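Local coordinates for protein ethylbenzene dehydrogenase beta-subunit (Aromatoleum aromaticum, PDB 2IVF) that carries four iron-sulfur clusters as the ferredoxin-like beta subunit of a multi-subunit dehydrogenase, probably relaying electrons between its partner subunits, at residues B[61-73]-B[82-94]. Sequence-based numbering, arbitrary orientation.
Sequences GKGYPRDYERKGG and PGVLPTLIDSGDD
A salt-bridge network of Arg66, Lys71 and Asp90 joins the loop before strand 75-76 to the loop after strand 79-80. Arg66 meets the Asp90 carboxylate side-on with two nitrogens, and both use the same oxygen. Arg66 NE lies 2.8 Å from Asp90 OD1, nearly along the C-O axis, while NH2 comes from above the carboxylate plane. The oxygen sits in the guanidinium plane, yet the two flat groups are turned 63° apart. A bend at chi3 (53°) turns the end of the otherwise extended Arg66 chain onto this oxygen. Ile89 CG2 covers one guanidinium face, 3.7 Å from Arg66 NH2, and Trp126 adds a cation-pi contact. The backbone follows the same pairing, with Arg66 N bonded to Asp90 O at 2.8 Å.

Asp90 OD2 accepts from Thr87 N, and Thr87 OG1 accepts from Asp90 N in an ST motif. The first bond fixes one carboxylate oxygen and probably helps to position the group for Arg66; the second holds the Asp90 backbone N. Lys71 passes OD2 with its CE, and its ion pair there is long. Lys71 NZ bonds instead to Arg66 O at 3.0 Å and to a water that also reaches Asp90 OD1.

In this ferredoxin-like subunit the segments also form a single beta bridge, Gly72 with Gly83. Val84 N donates to Lys71 O at 2.9 Å, and Gly73 N donates to Pro82 O at 3.0 Å. Val84 CG2 rests against CB and CG of Lys71.

At the other end, Pro65, which follows a cis peptide bond, packs its CB on Pro86 CB at 4.2 Å. Helix 189-193 touches Pro86 through Val191. Tyr64 OH lies 3.0 Å from Ser91 O, which sits at the ring edge, and Tyr128 packs edge-to-face with that ring.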
loop_
_atom_site.group_PDB
_atom_site.type_symbol
_atom_site.label_atom_id
_atom_site.label_comp_id
_atom_site.label_asym_id
_atom_site.label_seq_id
_atom_site.Cartn_x
_atom_site.Cartn_y
_atom_site.Cartn_z
ATOM N N GLY B 61 -2.842 13.127 -15.752
ATOM C CA GLY B 61 -1.744 13.535 -14.882
ATOM C C GLY B 61 -0.595 13.993 -15.764
ATOM O O GLY B 61 -0.726 14.022 -16.996
ATOM N N LYS B 62 0.515 14.347 -15.142
ATOM C CA LYS B 62 1.694 14.820 -15.888
ATOM C C LYS B 62 2.524 13.639 -16.438
ATOM O O LYS B 62 3.351 13.820 -17.325
ATOM C CB LYS B 62 2.544 15.746 -15.031
ATOM C CG LYS B 62 1.829 17.073 -14.715
ATOM C CD LYS B 62 2.698 18.024 -13.995
ATOM C CE LYS B 62 1.935 19.253 -13.503
ATOM N NZ LYS B 62 2.973 20.114 -12.865
ATOM N N GLY B 63 2.239 12.435 -15.944
ATOM C CA GLY B 63 2.917 11.245 -16.376
ATOM C C GLY B 63 4.342 11.195 -15.870
ATOM O O GLY B 63 4.719 11.861 -14.891
ATOM N N TYR B 64 5.120 10.352 -16.524
ATOM C CA TYR B 64 6.460 10.060 -16.103
ATOM C C TYR B 64 7.328 9.831 -17.325
ATOM O O TYR B 64 6.963 9.049 -18.152
ATOM C CB TYR B 64 6.517 8.813 -15.235
ATOM C CG TYR B 64 7.952 8.495 -14.846
ATOM C CD1 TYR B 64 8.556 9.150 -13.815
ATOM C CD2 TYR B 64 8.724 7.637 -15.601
ATOM C CE1 TYR B 64 9.847 8.899 -13.457
ATOM C CE2 TYR B 64 10.023 7.373 -15.258
ATOM C CZ TYR B 64 10.600 8.012 -14.192
ATOM O OH TYR B 64 11.928 7.752 -13.878
ATOM N N PRO B 65 8.455 10.532 -17.454
ATOM C CA PRO B 65 8.807 11.677 -16.657
ATOM C C PRO B 65 7.741 12.745 -16.805
ATOM O O PRO B 65 6.917 12.686 -17.733
ATOM C CB PRO B 65 10.117 12.163 -17.268
ATOM C CG PRO B 65 10.651 10.992 -17.984
ATOM C CD PRO B 65 9.508 10.175 -18.423
ATOM N N ARG B 66 7.767 13.685 -15.879
ATOM C CA ARG B 66 6.893 14.837 -15.892
ATOM C C ARG B 66 6.784 15.488 -17.273
ATOM O O ARG B 66 7.776 15.878 -17.868
ATOM C CB ARG B 66 7.401 15.868 -14.906
ATOM C CG ARG B 66 6.452 17.055 -14.716
ATOM C CD ARG B 66 6.885 17.945 -13.585
ATOM N NE ARG B 66 8.265 18.406 -13.659
ATOM C CZ ARG B 66 8.805 19.298 -12.828
ATOM N NH1 ARG B 66 8.077 19.881 -11.859
ATOM N NH2 ARG B 66 10.069 19.662 -12.995
ATOM N N ASP B 67 5.543 15.611 -17.733
ATOM C CA ASP B 67 5.187 16.274 -18.946
ATOM C C ASP B 67 5.908 15.663 -20.119
ATOM O O ASP B 67 6.233 16.364 -21.029
ATOM C CB ASP B 67 5.434 17.788 -18.842
ATOM C CG ASP B 67 4.406 18.486 -17.950
ATOM O OD1 ASP B 67 3.311 17.944 -17.777
ATOM O OD2 ASP B 67 4.691 19.580 -17.437
ATOM N N TYR B 68 6.138 14.353 -20.107
ATOM C CA TYR B 68 6.843 13.685 -21.239
ATOM C C TYR B 68 6.168 13.941 -22.597
ATOM O O TYR B 68 6.813 13.959 -23.677
ATOM C CB TYR B 68 6.948 12.181 -20.976
ATOM C CG TYR B 68 5.756 11.323 -21.374
ATOM C CD1 TYR B 68 4.709 11.073 -20.503
ATOM C CD2 TYR B 68 5.683 10.765 -22.648
ATOM C CE1 TYR B 68 3.632 10.281 -20.866
ATOM C CE2 TYR B 68 4.635 9.984 -23.031
ATOM C CZ TYR B 68 3.602 9.727 -22.140
ATOM O OH TYR B 68 2.583 8.941 -22.564
ATOM N N GLU B 69 4.851 14.130 -22.540
ATOM C CA GLU B 69 4.018 14.362 -23.745
ATOM C C GLU B 69 4.235 15.727 -24.309
ATOM O O GLU B 69 3.739 16.027 -25.408
ATOM C CB GLU B 69 2.509 14.141 -23.416
ATOM C CG GLU B 69 2.198 12.759 -23.002
ATOM C CD GLU B 69 0.821 12.569 -22.342
ATOM O OE1 GLU B 69 0.541 13.303 -21.399
ATOM O OE2 GLU B 69 0.039 11.665 -22.756
ATOM N N ARG B 70 4.970 16.570 -23.584
ATOM C CA ARG B 70 5.355 17.884 -24.095
ATOM C C ARG B 70 6.820 17.961 -24.518
ATOM O O ARG B 70 7.273 19.021 -24.889
ATOM C CB ARG B 70 5.128 18.942 -23.020
ATOM C CG ARG B 70 3.718 18.955 -22.482
ATOM C CD ARG B 70 3.308 20.344 -22.058
ATOM N NE ARG B 70 1.851 20.452 -22.184
ATOM C CZ ARG B 70 1.012 20.782 -21.195
ATOM N NH1 ARG B 70 1.464 21.081 -19.969
ATOM N NH2 ARG B 70 -0.299 20.827 -21.444
ATOM N N LYS B 71 7.555 16.869 -24.445
ATOM C CA LYS B 71 8.999 16.932 -24.581
ATOM C C LYS B 71 9.537 16.485 -25.954
ATOM O O LYS B 71 10.746 16.245 -26.121
ATOM C CB LYS B 71 9.668 16.249 -23.412
ATOM C CG LYS B 71 9.468 17.033 -22.090
ATOM C CD LYS B 71 10.215 16.366 -20.932
ATOM C CE LYS B 71 10.322 17.282 -19.724
ATOM N NZ LYS B 71 9.087 18.009 -19.444
ATOM N N GLY B 72 8.646 16.361 -26.930
ATOM C CA GLY B 72 9.074 16.139 -28.301
ATOM C C GLY B 72 9.666 14.764 -28.574
ATOM O O GLY B 72 9.433 13.825 -27.834
ATOM N N GLY B 73 10.442 14.671 -29.647
ATOM C CA GLY B 73 10.982 13.397 -30.094
ATOM C C GLY B 73 10.009 12.682 -31.010
ATOM O O GLY B 73 8.976 13.231 -31.405
ATOM N N PRO B 82 12.395 17.320 -32.984
ATOM C CA PRO B 82 13.352 17.619 -31.932
ATOM C C PRO B 82 12.707 17.388 -30.593
ATOM O O PRO B 82 11.472 17.381 -30.474
ATOM C CB PRO B 82 13.687 19.090 -32.155
ATOM C CG PRO B 82 12.481 19.644 -32.843
ATOM C CD PRO B 82 11.953 18.534 -33.692
ATOM N N GLY B 83 13.526 17.119 -29.590
ATOM C CA GLY B 83 13.018 16.862 -28.266
ATOM C C GLY B 83 13.857 17.539 -27.209
ATOM O O GLY B 83 14.852 18.167 -27.523
ATOM N N VAL B 84 13.433 17.435 -25.955
ATOM C CA VAL B 84 14.165 18.083 -24.866
ATOM C C VAL B 84 14.431 17.096 -23.754
ATOM O O VAL B 84 13.696 16.136 -23.580
ATOM C CB VAL B 84 13.432 19.325 -24.304
ATOM C CG1 VAL B 84 13.186 20.354 -25.400
ATOM C CG2 VAL B 84 12.167 18.971 -23.684
ATOM N N LEU B 85 15.480 17.352 -22.987
ATOM C CA LEU B 85 15.935 16.425 -21.992
ATOM C C LEU B 85 15.175 16.640 -20.711
ATOM O O LEU B 85 15.026 17.783 -20.254
ATOM C CB LEU B 85 17.424 16.602 -21.728
ATOM C CG LEU B 85 18.296 16.186 -22.902
ATOM C CD1 LEU B 85 19.703 16.670 -22.696
ATOM C CD2 LEU B 85 18.242 14.689 -23.093
ATOM N N PRO B 86 14.693 15.553 -20.115
ATOM C CA PRO B 86 14.183 15.665 -18.770
ATOM C C PRO B 86 15.257 15.912 -17.735
ATOM O O PRO B 86 16.420 15.489 -17.883
ATOM C CB PRO B 86 13.562 14.298 -18.500
ATOM C CG PRO B 86 13.573 13.592 -19.753
ATOM C CD PRO B 86 14.568 14.191 -20.635
ATOM N N THR B 87 14.826 16.548 -16.659
ATOM C CA THR B 87 15.683 16.808 -15.529
ATOM C C THR B 87 15.525 15.665 -14.534
ATOM O O THR B 87 14.666 14.786 -14.698
ATOM C CB THR B 87 15.269 18.112 -14.863
ATOM O OG1 THR B 87 13.904 17.955 -14.457
ATOM C CG2 THR B 87 15.435 19.342 -15.821
ATOM N N LEU B 88 16.373 15.660 -13.498
ATOM C CA LEU B 88 16.284 14.688 -12.428
ATOM C C LEU B 88 14.911 14.744 -11.771
ATOM O O LEU B 88 14.288 13.702 -11.477
ATOM C CB LEU B 88 17.344 14.957 -11.362
ATOM C CG LEU B 88 17.355 14.025 -10.145
ATOM C CD1 LEU B 88 17.190 12.596 -10.606
ATOM C CD2 LEU B 88 18.636 14.223 -9.311
ATOM N N ILE B 89 14.445 15.976 -11.539
ATOM C CA ILE B 89 13.115 16.161 -10.943
ATOM C C ILE B 89 12.045 15.639 -11.875
ATOM O O ILE B 89 11.179 14.888 -11.430
ATOM C CB ILE B 89 12.838 17.625 -10.516
ATOM C CG1 ILE B 89 13.770 18.000 -9.364
ATOM C CG2 ILE B 89 11.383 17.837 -10.020
ATOM C CD1 ILE B 89 13.895 19.480 -9.203
ATOM N N ASP B 90 12.117 15.984 -13.161
ATOM C CA ASP B 90 11.150 15.463 -14.148
ATOM C C ASP B 90 11.106 13.933 -14.072
ATOM O O ASP B 90 10.048 13.312 -14.241
ATOM C CB ASP B 90 11.523 15.835 -15.587
ATOM C CG ASP B 90 11.361 17.293 -15.912
ATOM O OD1 ASP B 90 10.508 17.970 -15.312
ATOM O OD2 ASP B 90 12.091 17.761 -16.825
ATOM N N SER B 91 12.277 13.327 -13.815
ATOM C CA SER B 91 12.449 11.906 -13.818
ATOM C C SER B 91 12.131 11.286 -12.473
ATOM O O SER B 91 12.456 10.130 -12.210
ATOM C CB SER B 91 13.877 11.570 -14.271
ATOM O OG SER B 91 14.117 12.177 -15.538
ATOM N N GLY B 92 11.526 12.073 -11.597
ATOM C CA GLY B 92 10.993 11.547 -10.345
ATOM C C GLY B 92 11.888 11.769 -9.137
ATOM O O GLY B 92 11.502 11.429 -8.022
ATOM N N ASP B 93 13.091 12.303 -9.370
ATOM C CA ASP B 93 14.023 12.667 -8.310
ATOM C C ASP B 93 14.495 11.364 -7.681
ATOM O O ASP B 93 14.267 10.302 -8.228
ATOM C CB ASP B 93 13.346 13.564 -7.264
ATOM C CG ASP B 93 14.322 14.561 -6.588
ATOM O OD1 ASP B 93 15.368 14.117 -6.040
ATOM O OD2 ASP B 93 14.004 15.773 -6.586
ATOM N N ASP B 94 15.153 11.472 -6.531
ATOM C CA ASP B 94 15.644 10.313 -5.784
ATOM C C ASP B 94 15.684 10.827 -4.344
ATOM O O ASP B 94 16.744 11.196 -3.794
ATOM C CB ASP B 94 17.007 9.869 -6.297
ATOM C CG ASP B 94 17.630 8.757 -5.458
ATOM O OD1 ASP B 94 16.895 7.984 -4.835
ATOM O OD2 ASP B 94 18.878 8.675 -5.448
HETATM O O HOH W 1 9.171 19.694 -17.033
#